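CD180 antigen (PDB 3T6Q) may cooperate with MD-1 and TLR4 in the innate immune response of B cells to bacterial lipopolysaccharide, leading to NF-kappa-B activation. Local coordinates at residues L430-S433 with H434-L437; L454-Q457 with G458-F461. All coordinates share one frame; numbering follows the deposited sequence.

Contact 1. Residues L430-S433 with H434-L437. With NAG (2-acetamido-2-deoxy-beta-D-glucopyranose), chain F.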
loop_
_atom_site.group_PDB
_atom_site.type_symbol
_atom_site.label_atom_id
_atom_site.label_comp_id
_atom_site.label_asym_id
_atom_site.label_seq_id
_atom_site.Cartn_x
_atom_site.Cartn_y
_atom_site.Cartn_z
ATOM N N LEU A 430 -9.255 -49.736 1.220
ATOM C CA LEU A 430 -7.993 -50.187 0.621
ATOM C C LEU A 430 -7.844 -49.483 -0.736
ATOM O O LEU A 430 -8.723 -49.634 -1.611
ATOM C CB LEU A 430 -7.996 -51.721 0.457
ATOM C CG LEU A 430 -6.818 -52.404 -0.227
ATOM C CD1 LEU A 430 -5.476 -52.048 0.441
ATOM C CD2 LEU A 430 -7.014 -53.921 -0.214
ATOM N N ASN A 431 -6.772 -48.693 -0.898
ATOM C CA ASN A 431 -6.591 -47.961 -2.144
ATOM C C ASN A 431 -5.371 -48.568 -2.843
ATOM O O ASN A 431 -4.241 -48.449 -2.349
ATOM C CB ASN A 431 -6.431 -46.433 -1.911
ATOM C CG ASN A 431 -6.424 -45.633 -3.214
ATOM O OD1 ASN A 431 -6.223 -46.185 -4.276
ATOM N ND2 ASN A 431 -6.624 -44.335 -3.132
ATOM N N LEU A 432 -5.624 -49.181 -4.001
ATOM C CA LEU A 432 -4.590 -49.831 -4.825
ATOM C C LEU A 432 -4.526 -49.231 -6.226
ATOM O O LEU A 432 -4.136 -49.912 -7.197
ATOM C CB LEU A 432 -4.884 -51.348 -4.951
ATOM C CG LEU A 432 -4.903 -52.106 -3.585
ATOM C CD1 LEU A 432 -5.318 -53.561 -3.692
ATOM C CD2 LEU A 432 -3.529 -52.045 -2.920
ATOM N N SER A 433 -4.951 -47.988 -6.327
ATOM C CA SER A 433 -4.951 -47.264 -7.593
ATOM C C SER A 433 -3.553 -47.368 -8.215
ATOM O O SER A 433 -2.563 -47.064 -7.558
ATOM C CB SER A 433 -5.304 -45.813 -7.327
ATOM O OG SER A 433 -5.335 -45.095 -8.539
ATOM N N HIS A 434 -3.466 -47.780 -9.484
ATOM C CA HIS A 434 -2.143 -47.923 -10.179
ATOM C C HIS A 434 -1.092 -48.781 -9.517
ATOM O O HIS A 434 0.088 -48.612 -9.776
ATOM C CB HIS A 434 -1.598 -46.524 -10.530
ATOM C CG HIS A 434 -2.555 -45.728 -11.352
ATOM N ND1 HIS A 434 -2.423 -45.585 -12.701
ATOM C CD2 HIS A 434 -3.690 -45.036 -10.996
ATOM C CE1 HIS A 434 -3.429 -44.833 -13.167
ATOM N NE2 HIS A 434 -4.207 -44.494 -12.126
ATOM N N SER A 435 -1.486 -49.760 -8.689
ATOM C CA SER A 435 -0.524 -50.648 -8.039
ATOM C C SER A 435 -0.094 -51.756 -9.044
ATOM O O SER A 435 0.844 -52.503 -8.808
ATOM C CB SER A 435 -1.143 -51.266 -6.770
ATOM O OG SER A 435 -1.273 -50.270 -5.732
ATOM N N LEU A 436 -0.847 -51.862 -10.141
ATOM C CA LEU A 436 -0.575 -52.785 -11.259
ATOM C C LEU A 436 -0.643 -54.237 -10.836
ATOM O O LEU A 436 0.215 -55.015 -11.212
ATOM C CB LEU A 436 0.768 -52.484 -11.960
ATOM C CG LEU A 436 1.008 -51.043 -12.396
ATOM C CD1 LEU A 436 2.304 -50.891 -13.191
ATOM C CD2 LEU A 436 -0.190 -50.483 -13.157
ATOM N N LEU A 437 -1.652 -54.590 -10.033
ATOM C CA LEU A 437 -1.863 -55.972 -9.594
ATOM C C LEU A 437 -2.696 -56.691 -10.639
ATOM O O LEU A 437 -3.419 -56.058 -11.397
ATOM C CB LEU A 437 -2.629 -56.020 -8.268
ATOM C CG LEU A 437 -1.832 -55.575 -7.049
ATOM C CD1 LEU A 437 -2.850 -55.253 -5.978
ATOM C CD2 LEU A 437 -0.872 -56.658 -6.593
HETATM C C1 NAG F . -6.905 -43.651 -1.905
HETATM C C2 NAG F . -6.556 -42.154 -1.918
HETATM C C3 NAG F . -7.041 -41.540 -0.587
HETATM C C4 NAG F . -8.539 -41.822 -0.312
HETATM C C5 NAG F . -8.835 -43.319 -0.479
HETATM C C6 NAG F . -10.331 -43.639 -0.393
HETATM C C7 NAG F . -4.545 -41.295 -3.078
HETATM C C8 NAG F . -3.026 -41.199 -3.113
HETATM N N2 NAG F . -5.093 -41.984 -2.082
HETATM O O3 NAG F . -6.835 -40.121 -0.626
HETATM O O4 NAG F . -8.843 -41.551 1.066
HETATM O O5 NAG F . -8.327 -43.810 -1.719
HETATM O O6 NAG F . -11.040 -42.874 -1.349
HETATM O O7 NAG F . -5.223 -40.744 -3.942
#

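Contact 2. Residues L454-Q457 with G458-F461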
loop_
_atom_site.group_PDB
_atom_site.type_symbol
_atom_site.label_atom_id
_atom_site.label_comp_id
_atom_site.label_asym_id
_atom_site.label_seq_id
_atom_site.Cartn_x
_atom_site.Cartn_y
_atom_site.Cartn_z
ATOM N N LEU A 454 -12.906 -50.291 -2.070
ATOM C CA LEU A 454 -11.697 -50.781 -2.750
ATOM C C LEU A 454 -11.474 -49.971 -3.998
ATOM O O LEU A 454 -12.367 -49.930 -4.884
ATOM C CB LEU A 454 -11.834 -52.254 -3.128
ATOM C CG LEU A 454 -10.715 -52.941 -3.912
ATOM C CD1 LEU A 454 -9.434 -52.938 -3.068
ATOM C CD2 LEU A 454 -11.139 -54.354 -4.291
ATOM N N ASN A 455 -10.320 -49.291 -4.081
ATOM C CA ASN A 455 -10.070 -48.493 -5.273
ATOM C C ASN A 455 -9.041 -49.248 -6.081
ATOM O O ASN A 455 -7.900 -49.448 -5.626
ATOM C CB ASN A 455 -9.577 -47.066 -4.906
ATOM C CG ASN A 455 -9.377 -46.148 -6.116
ATOM O OD1 ASN A 455 -9.639 -44.962 -6.017
ATOM N ND2 ASN A 455 -8.868 -46.661 -7.218
ATOM N N LEU A 456 -9.437 -49.662 -7.290
ATOM C CA LEU A 456 -8.517 -50.330 -8.201
ATOM C C LEU A 456 -8.380 -49.626 -9.525
ATOM O O LEU A 456 -8.140 -50.275 -10.567
ATOM C CB LEU A 456 -9.001 -51.747 -8.464
ATOM C CG LEU A 456 -9.035 -52.725 -7.300
ATOM C CD1 LEU A 456 -9.639 -54.017 -7.770
ATOM C CD2 LEU A 456 -7.629 -52.962 -6.753
ATOM N N GLN A 457 -8.503 -48.302 -9.527
ATOM C CA GLN A 457 -8.299 -47.563 -10.743
ATOM C C GLN A 457 -6.919 -47.883 -11.317
ATOM O O GLN A 457 -5.930 -47.958 -10.572
ATOM C CB GLN A 457 -8.410 -46.070 -10.443
ATOM C CG GLN A 457 -8.345 -45.207 -11.672
ATOM C CD GLN A 457 -8.381 -43.724 -11.371
ATOM O OE1 GLN A 457 -7.449 -42.996 -11.701
ATOM N NE2 GLN A 457 -9.460 -43.268 -10.778
ATOM N N GLY A 458 -6.823 -48.049 -12.647
ATOM C CA GLY A 458 -5.510 -48.314 -13.272
ATOM C C GLY A 458 -4.834 -49.669 -13.023
ATOM O O GLY A 458 -3.615 -49.802 -13.200
ATOM N N ASN A 459 -5.583 -50.690 -12.614
ATOM C CA ASN A 459 -5.028 -52.037 -12.549
ATOM C C ASN A 459 -5.488 -52.803 -13.807
ATOM O O ASN A 459 -6.014 -52.169 -14.731
ATOM C CB ASN A 459 -5.440 -52.756 -11.274
ATOM C CG ASN A 459 -4.774 -52.154 -10.047
ATOM O OD1 ASN A 459 -3.732 -52.620 -9.620
ATOM N ND2 ASN A 459 -5.348 -51.077 -9.526
ATOM N N HIS A 460 -5.331 -54.134 -13.828
ATOM C CA HIS A 460 -5.628 -54.919 -15.061
ATOM C C HIS A 460 -6.127 -56.317 -14.858
ATOM O O HIS A 460 -5.879 -56.963 -13.817
ATOM C CB HIS A 460 -4.409 -54.972 -15.976
ATOM C CG HIS A 460 -3.309 -55.872 -15.460
ATOM N ND1 HIS A 460 -3.148 -57.155 -15.890
ATOM C CD2 HIS A 460 -2.304 -55.642 -14.513
ATOM C CE1 HIS A 460 -2.102 -57.712 -15.250
ATOM N NE2 HIS A 460 -1.579 -56.784 -14.412
ATOM N N PHE A 461 -6.832 -56.803 -15.881
ATOM C CA PHE A 461 -7.267 -58.177 -15.923
ATOM C C PHE A 461 -6.670 -58.792 -17.185
ATOM O O PHE A 461 -6.505 -58.086 -18.193
ATOM C CB PHE A 461 -8.795 -58.264 -15.985
ATOM C CG PHE A 461 -9.489 -57.906 -14.697
ATOM C CD1 PHE A 461 -9.961 -58.895 -13.840
ATOM C CD2 PHE A 461 -9.686 -56.576 -14.350
ATOM C CE1 PHE A 461 -10.619 -58.546 -12.658
ATOM C CE2 PHE A 461 -10.331 -56.223 -13.177
ATOM C CZ PHE A 461 -10.794 -57.211 -12.325
#

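Contact 1. Residues L430-S433 with H434-L437
Leu432 and Leu437 meet through one branch each: CD1 of Leu432 lies 3.8 Å from CD1 of Leu437, and the two side chains cross obliquely, the touch being confined to one methyl of each. Leu412 of strand 412-413 packs on both. Ser435 sits beside Leu432, its CB pointing toward the preceding residues. Its OG comes within 3.8 Å of Leu432 CB and 3.2 Å of Leu432 O, yet its hydrogen bond goes to the backbone oxygen of Thr410 in the preceding coil, which satisfies this buried hydroxyl.

The backbone supplies the closure. Ser435 N donates to Leu432 O at 3.0 Å with an N-H...O angle of 151°, completing a type II beta turn from Leu432 to Ser435. His434 takes the third position of this turn with a positive phi. With CG beside its own backbone N, the ring presents its CD2 edge to Ser433 OG, which lies in the ring plane, 3.0 Å from His434 CD2. Phe409 stacks on the imidazole.

Upstream, Asn431 makes an Asx turn. Its chi1 of -172° sets CG anti to the backbone N, and OD1 accepts from Ser433 N at 3.0 Å, in the plane of the side-chain carbonyl, with an N-H...O angle of 162°. The other end of that amide, ND2, is bonded covalently to C1 of the N-acetylglucosamine at 1.4 Å, and the sugar is also hydrogen-bonded to Asp406 OD2.

Chemically, the division of labour within one amide is the telling feature: the oxygen is tied to the chain while the nitrogen carries the glycan. The Asx turn should therefore limit rotation of the amide and probably helps set the direction in which the sugar leaves the strand end.

Contact 2. Residues L454-Q457 with G458-F461
Asn459 reaches back to Leu456 with its amide, and the oxygen of Leu456 is where the contact concentrates. ND2 of Asn459 donates to Leu456 O at 3.1 Å, nearly straight at the hydrogen (171°). The acceptor lies close to the plane of the asparagine amide, whereas the donor stands above the plane of the Leu456 carbonyl and approaches it almost side-on. A second, weak bond runs from Asn459 N to the same oxygen at 3.3 Å. One carbonyl is thus gripped by both the backbone and the side chain of a single residue: the weak backbone bond closes the type II beta turn from Leu456 to Asn459, and the side chain adds the straighter bond.

The amide can fold over the turn because chi1 of Asn459 is -70°, which places CG beside its own backbone nitrogen. It also passes the Leu456 side chain at about a right angle, with ND2 3.9 Å from Leu456 CB. Gly458 takes the third position of the turn with a positive phi. The CB of Gln457 points away from the following residues and the chain runs extended beyond CG, with CB and CG both 3.4 Å from Gly458 N; its NE2 makes a weak hydrogen bond to Ser484 OG of the following coil.

Farther out, Asn459 is held from the preceding coil as well: its OD1 accepts from Leu437 N, and its ND2 also donates to Leu432 O. Phe461 packs on Ile439 of that coil, while Leu454 packs on Leu430.

Leu454, Leu456, Asn459 and Phe461 fall at the positions of the LxLxxNxL stretch of a leucine-rich repeat. A buried asparagine that bonds the backbone of its own coil and of the one before is a hallmark of this solenoid fold, here in LRR 16.

Contacts 1 and 2 are equivalent turns of successive coils, LRR 15 and LRR 16, with centres about 6 Å apart. Each begins on the end of one of the neighbouring parallel strands 429-431 and 453-455 and runs into the turn after it. The coils are joined by probable backbone hydrogen bonds, from Leu432 N to Asn455 O at 2.8 Å and from His434 N to Gln457 O at 2.7 Å, so pairing continues past the strand ends into the turns. At the consensus asparagine position contact 1 has Ser435 and contact 2 Asn459. The glycan is borne by contact 1; the Gln457 side chain of contact 2 lies about 8 Å from a bound N-acetylglucosamine.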